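Local atomic coordinates of tannase (PDB entry 6YQ4), a protein that probably acts as an alpha/beta-hydrolase-type tannase that hydrolyses gallotannins, and binds a magnesium ion. Residues Lys300-Ala311 with Val335-Tyr343. Sequence-based numbering, arbitrary orientation.
Sequences KTYLSIIIRNSA and VVAVNLDVY
Helix 298-316 packs here against the second strand of a two-stranded antiparallel hairpin, 328-330 with 335-338, and against the short helix 340-344 that follows; the hairpin is separate from the nine-stranded sheet of the alpha/beta-hydrolase fold. The two run roughly antiparallel, the axes of helix segment 300-311 and strand 335-338 at 145° and 7.5 Å at closest approach. The start of the short helix is locked to helix 298-316 by a knob-into-hole contact: Leu340 inserts between Lys300, Leu303, Ser304 and Ile307, one methyl, CD2, lying 3.9 Å from Leu303 CB while CD1 lies against Ile307 CG1. Next to it, Ile307 meets Tyr343 by CH-pi contact. Its CG2 stands over the ring face, 3.8 Å from the centroid and 13° off the normal, and its CD1 lies near Tyr343 CE2; with CG2 anti to the backbone N and CG1 beside that N, both branches reach the ring. Tyr343 OH is anchored separately by Ala442 O, which would restrain the ring beneath the isoleucine.

On the strand, Val338 divides its methyls, CG1 packing on Ile307 CG2 and CG2 3.6 Å from Arg308 CA. The aliphatic part of Arg308 runs alongside Val335, CG against CG1, in the opposite sense, while its guanidinium turns back to Asn309 on the same helix, where NH2 donates to OD1 in the guanidinium plane. A classic beta bulge puts two residues, Val336 and Ala337, opposite the single Thr329. A water accepts from Val338 N at 3.0 Å and hydrogen-bonds Ser304 OG, bridging strand backbone and helix. At the other end, Lys300 extends until a bend at chi3 (-58°), and its NZ, also bonded to Asn296 OD1, forms a salt bridge with Asp341, its hydrogen bond to OD1 being taken on the syn lone pair, Lys300 NZ to Asp341 OD1 3.0 Å.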
ATOM      1  N   LYS A 300      10.980 -14.432  14.260  1.00 23.31           N
ATOM      2  CA  LYS A 300      12.016 -13.416  14.440  1.00 26.20           C
ATOM      3  C   LYS A 300      13.297 -13.777  13.689  1.00 33.11           C
ATOM      4  O   LYS A 300      13.968 -12.893  13.138  1.00 34.83           O
ATOM      5  CB  LYS A 300      12.307 -13.243  15.935  1.00 34.74           C
ATOM      6  CG  LYS A 300      13.578 -12.440  16.251  1.00 40.97           C
ATOM      7  CD  LYS A 300      13.704 -12.097  17.736  1.00 32.76           C
ATOM      8  CE  LYS A 300      12.498 -11.296  18.220  1.00 38.30           C
ATOM      9  NZ  LYS A 300      12.574 -10.970  19.687  1.00 46.39           N
ATOM     10  N   THR A 301      13.655 -15.074  13.661  1.00 29.96           N
ATOM     11  CA  THR A 301      14.814 -15.527  12.889  1.00 30.48           C
ATOM     12  C   THR A 301      14.575 -15.352  11.393  1.00 31.58           C
ATOM     13  O   THR A 301      15.498 -15.020  10.638  1.00 36.70           O
ATOM     14  CB  THR A 301      15.129 -16.995  13.232  1.00 38.02           C
ATOM     15  OG1 THR A 301      15.581 -17.083  14.586  1.00 43.97           O
ATOM     16  CG2 THR A 301      16.208 -17.587  12.314  1.00 27.93           C
ATOM     17  N   TYR A 302      13.337 -15.562  10.948  1.00 24.21           N
ATOM     18  CA  TYR A 302      12.983 -15.272   9.564  1.00 23.54           C
ATOM     19  C   TYR A 302      13.188 -13.792   9.236  1.00 37.41           C
ATOM     20  O   TYR A 302      13.776 -13.450   8.200  1.00 34.39           O
ATOM     21  CB  TYR A 302      11.534 -15.684   9.301  1.00 25.34           C
ATOM     22  CG  TYR A 302      11.031 -15.301   7.936  1.00 33.59           C
ATOM     23  CD1 TYR A 302      11.311 -16.088   6.830  1.00 39.75           C
ATOM     24  CD2 TYR A 302      10.293 -14.153   7.747  1.00 42.73           C
ATOM     25  CE1 TYR A 302      10.872 -15.734   5.586  1.00 38.37           C
ATOM     26  CE2 TYR A 302       9.852 -13.790   6.495  1.00 48.09           C
ATOM     27  CZ  TYR A 302      10.141 -14.589   5.427  1.00 47.07           C
ATOM     28  OH  TYR A 302       9.684 -14.235   4.183  1.00 65.16           O
ATOM     29  N   LEU A 303      12.696 -12.893  10.100  1.00 33.09           N
ATOM     30  CA  LEU A 303      12.856 -11.471   9.824  1.00 28.15           C
ATOM     31  C   LEU A 303      14.320 -11.081   9.756  1.00 33.82           C
ATOM     32  O   LEU A 303      14.727 -10.297   8.886  1.00 35.71           O
ATOM     33  CB  LEU A 303      12.159 -10.634  10.885  1.00 31.06           C
ATOM     34  CG  LEU A 303      10.655 -10.553  10.893  1.00 30.42           C
ATOM     35  CD1 LEU A 303      10.302  -9.190  11.441  1.00 34.06           C
ATOM     36  CD2 LEU A 303      10.138 -10.719   9.487  1.00 35.99           C
ATOM     37  N   SER A 304      15.124 -11.597  10.684  1.00 30.34           N
ATOM     38  CA  SER A 304      16.523 -11.220  10.706  1.00 29.14           C
ATOM     39  C   SER A 304      17.212 -11.627   9.412  1.00 33.61           C
ATOM     40  O   SER A 304      18.157 -10.966   8.979  1.00 36.69           O
ATOM     41  CB  SER A 304      17.205 -11.843  11.923  1.00 29.82           C
ATOM     42  OG  SER A 304      17.618 -13.177  11.652  1.00 35.75           O
ATOM     43  N   ILE A 305      16.731 -12.687   8.759  1.00 41.79           N
ATOM     44  CA  ILE A 305      17.353 -13.121   7.511  1.00 35.29           C
ATOM     45  C   ILE A 305      17.030 -12.150   6.383  1.00 32.35           C
ATOM     46  O   ILE A 305      17.880 -11.871   5.530  1.00 37.59           O
ATOM     47  CB  ILE A 305      16.926 -14.563   7.180  1.00 32.82           C
ATOM     48  CG1 ILE A 305      17.439 -15.508   8.264  1.00 37.08           C
ATOM     49  CG2 ILE A 305      17.508 -14.988   5.867  1.00 32.87           C
ATOM     50  CD1 ILE A 305      16.923 -16.934   8.143  1.00 32.41           C
ATOM     51  N   ILE A 306      15.813 -11.597   6.373  1.00 30.61           N
ATOM     52  CA  ILE A 306      15.492 -10.511   5.444  1.00 27.53           C
ATOM     53  C   ILE A 306      16.512  -9.386   5.574  1.00 29.33           C
ATOM     54  O   ILE A 306      16.989  -8.836   4.575  1.00 34.88           O
ATOM     55  CB  ILE A 306      14.073  -9.987   5.702  1.00 29.04           C
ATOM     56  CG1 ILE A 306      13.031 -11.011   5.328  1.00 34.80           C
ATOM     57  CG2 ILE A 306      13.803  -8.697   4.933  1.00 30.35           C
ATOM     58  CD1 ILE A 306      11.671 -10.520   5.786  1.00 36.26           C
ATOM     59  N   ILE A 307      16.835  -8.999   6.812  1.00 29.19           N
ATOM     60  CA  ILE A 307      17.796  -7.917   7.003  1.00 29.03           C
ATOM     61  C   ILE A 307      19.186  -8.368   6.568  1.00 31.64           C
ATOM     62  O   ILE A 307      19.885  -7.642   5.855  1.00 33.11           O
ATOM     63  CB  ILE A 307      17.772  -7.420   8.465  1.00 27.97           C
ATOM     64  CG1 ILE A 307      16.399  -6.842   8.825  1.00 23.23           C
ATOM     65  CG2 ILE A 307      18.837  -6.349   8.708  1.00 28.51           C
ATOM     66  CD1 ILE A 307      16.006  -5.645   7.989  1.00 21.79           C
ATOM     67  N   ARG A 308      19.597  -9.588   6.957  1.00 33.06           N
ATOM     68  CA  ARG A 308      20.889 -10.117   6.517  1.00 30.84           C
ATOM     69  C   ARG A 308      21.006 -10.069   5.010  1.00 32.64           C
ATOM     70  O   ARG A 308      22.029  -9.641   4.465  1.00 35.30           O
ATOM     71  CB  ARG A 308      21.075 -11.559   6.996  1.00 35.93           C
ATOM     72  CG  ARG A 308      22.398 -12.200   6.548  1.00 45.99           C
ATOM     73  CD  ARG A 308      22.375 -13.747   6.594  1.00 47.23           C
ATOM     74  NE  ARG A 308      21.583 -14.311   5.506  1.00 48.95           N
ATOM     75  CZ  ARG A 308      21.148 -15.567   5.461  1.00 46.73           C
ATOM     76  NH1 ARG A 308      21.429 -16.396   6.457  1.00 49.72           N
ATOM     77  NH2 ARG A 308      20.425 -15.989   4.416  1.00 38.88           N
ATOM     78  N   ASN A 309      19.949 -10.491   4.319  1.00 26.74           N
ATOM     79  CA  ASN A 309      19.957 -10.457   2.867  1.00 32.05           C
ATOM     80  C   ASN A 309      20.028  -9.030   2.353  1.00 35.36           C
ATOM     81  O   ASN A 309      20.746  -8.754   1.383  1.00 39.85           O
ATOM     82  CB  ASN A 309      18.717 -11.161   2.327  1.00 32.76           C
ATOM     83  CG  ASN A 309      18.849 -12.672   2.339  1.00 34.55           C
ATOM     84  OD1 ASN A 309      19.904 -13.242   2.696  1.00 33.37           O
ATOM     85  ND2 ASN A 309      17.775 -13.335   1.951  1.00 26.34           N
ATOM     86  N   SER A 310      19.292  -8.111   2.989  1.00 32.01           N
ATOM     87  CA  SER A 310      19.371  -6.702   2.612  1.00 33.04           C
ATOM     88  C   SER A 310      20.789  -6.148   2.777  1.00 34.65           C
ATOM     89  O   SER A 310      21.337  -5.545   1.848  1.00 33.12           O
ATOM     90  CB  SER A 310      18.383  -5.874   3.432  1.00 26.84           C
ATOM     91  OG  SER A 310      18.539  -4.486   3.138  1.00 27.12           O
ATOM     92  N   ALA A 311      21.390  -6.316   3.968  1.00 32.30           N
ATOM     93  CA  ALA A 311      22.740  -5.787   4.194  1.00 35.75           C
ATOM     94  C   ALA A 311      23.786  -6.439   3.283  1.00 36.42           C
ATOM     95  O   ALA A 311      24.767  -5.789   2.906  1.00 44.21           O
ATOM     96  CB  ALA A 311      23.135  -5.956   5.657  1.00 28.98           C
ATOM     97  N   VAL A 335      27.760 -10.558   5.870  1.00 44.60           N
ATOM     98  CA  VAL A 335      26.918 -10.684   7.056  1.00 43.94           C
ATOM     99  C   VAL A 335      26.388 -12.111   7.102  1.00 38.90           C
ATOM    100  O   VAL A 335      25.720 -12.560   6.165  1.00 41.05           O
ATOM    101  CB  VAL A 335      25.775  -9.655   7.027  1.00 41.92           C
ATOM    102  CG1 VAL A 335      24.800  -9.878   8.184  1.00 32.05           C
ATOM    103  CG2 VAL A 335      26.337  -8.231   7.020  1.00 37.72           C
ATOM    104  N   VAL A 336      26.699 -12.842   8.172  1.00 36.71           N
ATOM    105  CA  VAL A 336      26.197 -14.207   8.333  1.00 43.17           C
ATOM    106  C   VAL A 336      25.133 -14.334   9.414  1.00 49.72           C
ATOM    107  O   VAL A 336      24.472 -15.381   9.486  1.00 59.42           O
ATOM    108  CB  VAL A 336      27.339 -15.218   8.591  1.00 41.89           C
ATOM    109  CG1 VAL A 336      28.385 -15.162   7.467  1.00 39.69           C
ATOM    110  CG2 VAL A 336      27.991 -14.982   9.962  1.00 39.43           C
ATOM    111  N   ALA A 337      24.918 -13.309  10.228  1.00 45.10           N
ATOM    112  CA  ALA A 337      23.900 -13.352  11.270  1.00 45.82           C
ATOM    113  C   ALA A 337      23.526 -11.921  11.622  1.00 40.22           C
ATOM    114  O   ALA A 337      24.369 -11.022  11.560  1.00 47.87           O
ATOM    115  CB  ALA A 337      24.384 -14.101  12.523  1.00 41.42           C
ATOM    116  N   VAL A 338      22.255 -11.724  11.982  1.00 35.50           N
ATOM    117  CA  VAL A 338      21.698 -10.414  12.346  1.00 38.79           C
ATOM    118  C   VAL A 338      20.935 -10.566  13.652  1.00 33.16           C
ATOM    119  O   VAL A 338      19.953 -11.314  13.711  1.00 39.56           O
ATOM    120  CB  VAL A 338      20.757  -9.851  11.265  1.00 36.24           C
ATOM    121  CG1 VAL A 338      20.010  -8.621  11.788  1.00 32.15           C
ATOM    122  CG2 VAL A 338      21.530  -9.511  10.022  1.00 39.94           C
ATOM    123  N   ASN A 339      21.361  -9.853  14.688  1.00 29.96           N
ATOM    124  CA  ASN A 339      20.619  -9.856  15.950  1.00 29.04           C
ATOM    125  C   ASN A 339      19.482  -8.845  15.812  1.00 43.30           C
ATOM    126  O   ASN A 339      19.663  -7.640  16.021  1.00 35.79           O
ATOM    127  CB  ASN A 339      21.539  -9.541  17.121  1.00 30.43           C
ATOM    128  CG  ASN A 339      20.823  -9.632  18.458  1.00 45.21           C
ATOM    129  OD1 ASN A 339      19.595  -9.513  18.520  1.00 48.02           O
ATOM    130  ND2 ASN A 339      21.585  -9.843  19.539  1.00 39.45           N
ATOM    131  N   LEU A 340      18.288  -9.348  15.460  1.00 42.75           N
ATOM    132  CA  LEU A 340      17.189  -8.463  15.070  1.00 41.94           C
ATOM    133  C   LEU A 340      16.827  -7.470  16.173  1.00 42.54           C
ATOM    134  O   LEU A 340      16.528  -6.304  15.886  1.00 45.80           O
ATOM    135  CB  LEU A 340      15.957  -9.273  14.677  1.00 34.12           C
ATOM    136  CG  LEU A 340      14.864  -8.376  14.083  1.00 36.15           C
ATOM    137  CD1 LEU A 340      15.179  -7.958  12.622  1.00 24.30           C
ATOM    138  CD2 LEU A 340      13.476  -9.018  14.211  1.00 41.60           C
ATOM    139  N   ASP A 341      16.849  -7.906  17.433  1.00 41.06           N
ATOM    140  CA  ASP A 341      16.547  -6.995  18.537  1.00 43.79           C
ATOM    141  C   ASP A 341      17.476  -5.788  18.512  1.00 52.84           C
ATOM    142  O   ASP A 341      17.022  -4.637  18.520  1.00 63.13           O
ATOM    143  CB  ASP A 341      16.669  -7.725  19.877  1.00 42.45           C
ATOM    144  CG  ASP A 341      15.474  -8.620  20.177  1.00 52.98           C
ATOM    145  OD1 ASP A 341      14.476  -8.604  19.401  1.00 51.98           O
ATOM    146  OD2 ASP A 341      15.547  -9.348  21.194  1.00 62.27           O
ATOM    147  N   VAL A 342      18.788  -6.036  18.478  1.00 44.39           N
ATOM    148  CA  VAL A 342      19.752  -4.942  18.427  1.00 41.84           C
ATOM    149  C   VAL A 342      19.490  -4.059  17.211  1.00 41.22           C
ATOM    150  O   VAL A 342      19.568  -2.823  17.292  1.00 38.34           O
ATOM    151  CB  VAL A 342      21.190  -5.498  18.426  1.00 40.44           C
ATOM    152  CG1 VAL A 342      22.214  -4.352  18.362  1.00 31.99           C
ATOM    153  CG2 VAL A 342      21.425  -6.387  19.642  1.00 31.03           C
ATOM    154  N   TYR A 343      19.150  -4.680  16.073  1.00 33.81           N
ATOM    155  CA  TYR A 343      18.979  -3.929  14.835  1.00 34.22           C
ATOM    156  C   TYR A 343      17.849  -2.911  14.952  1.00 31.69           C
ATOM    157  O   TYR A 343      17.935  -1.810  14.399  1.00 32.72           O
ATOM    158  CB  TYR A 343      18.714  -4.891  13.663  1.00 29.77           C
ATOM    159  CG  TYR A 343      18.451  -4.181  12.343  1.00 29.45           C
ATOM    160  CD1 TYR A 343      19.506  -3.696  11.569  1.00 28.51           C
ATOM    161  CD2 TYR A 343      17.150  -3.963  11.887  1.00 30.45           C
ATOM    162  CE1 TYR A 343      19.270  -3.041  10.366  1.00 29.34           C
ATOM    163  CE2 TYR A 343      16.902  -3.295  10.688  1.00 22.81           C
ATOM    164  CZ  TYR A 343      17.966  -2.837   9.935  1.00 27.79           C
ATOM    165  OH  TYR A 343      17.744  -2.208   8.724  1.00 28.04           O
TER
HETATM  166  O   HOH W   1      20.150 -13.776  11.297  1.00 41.79           O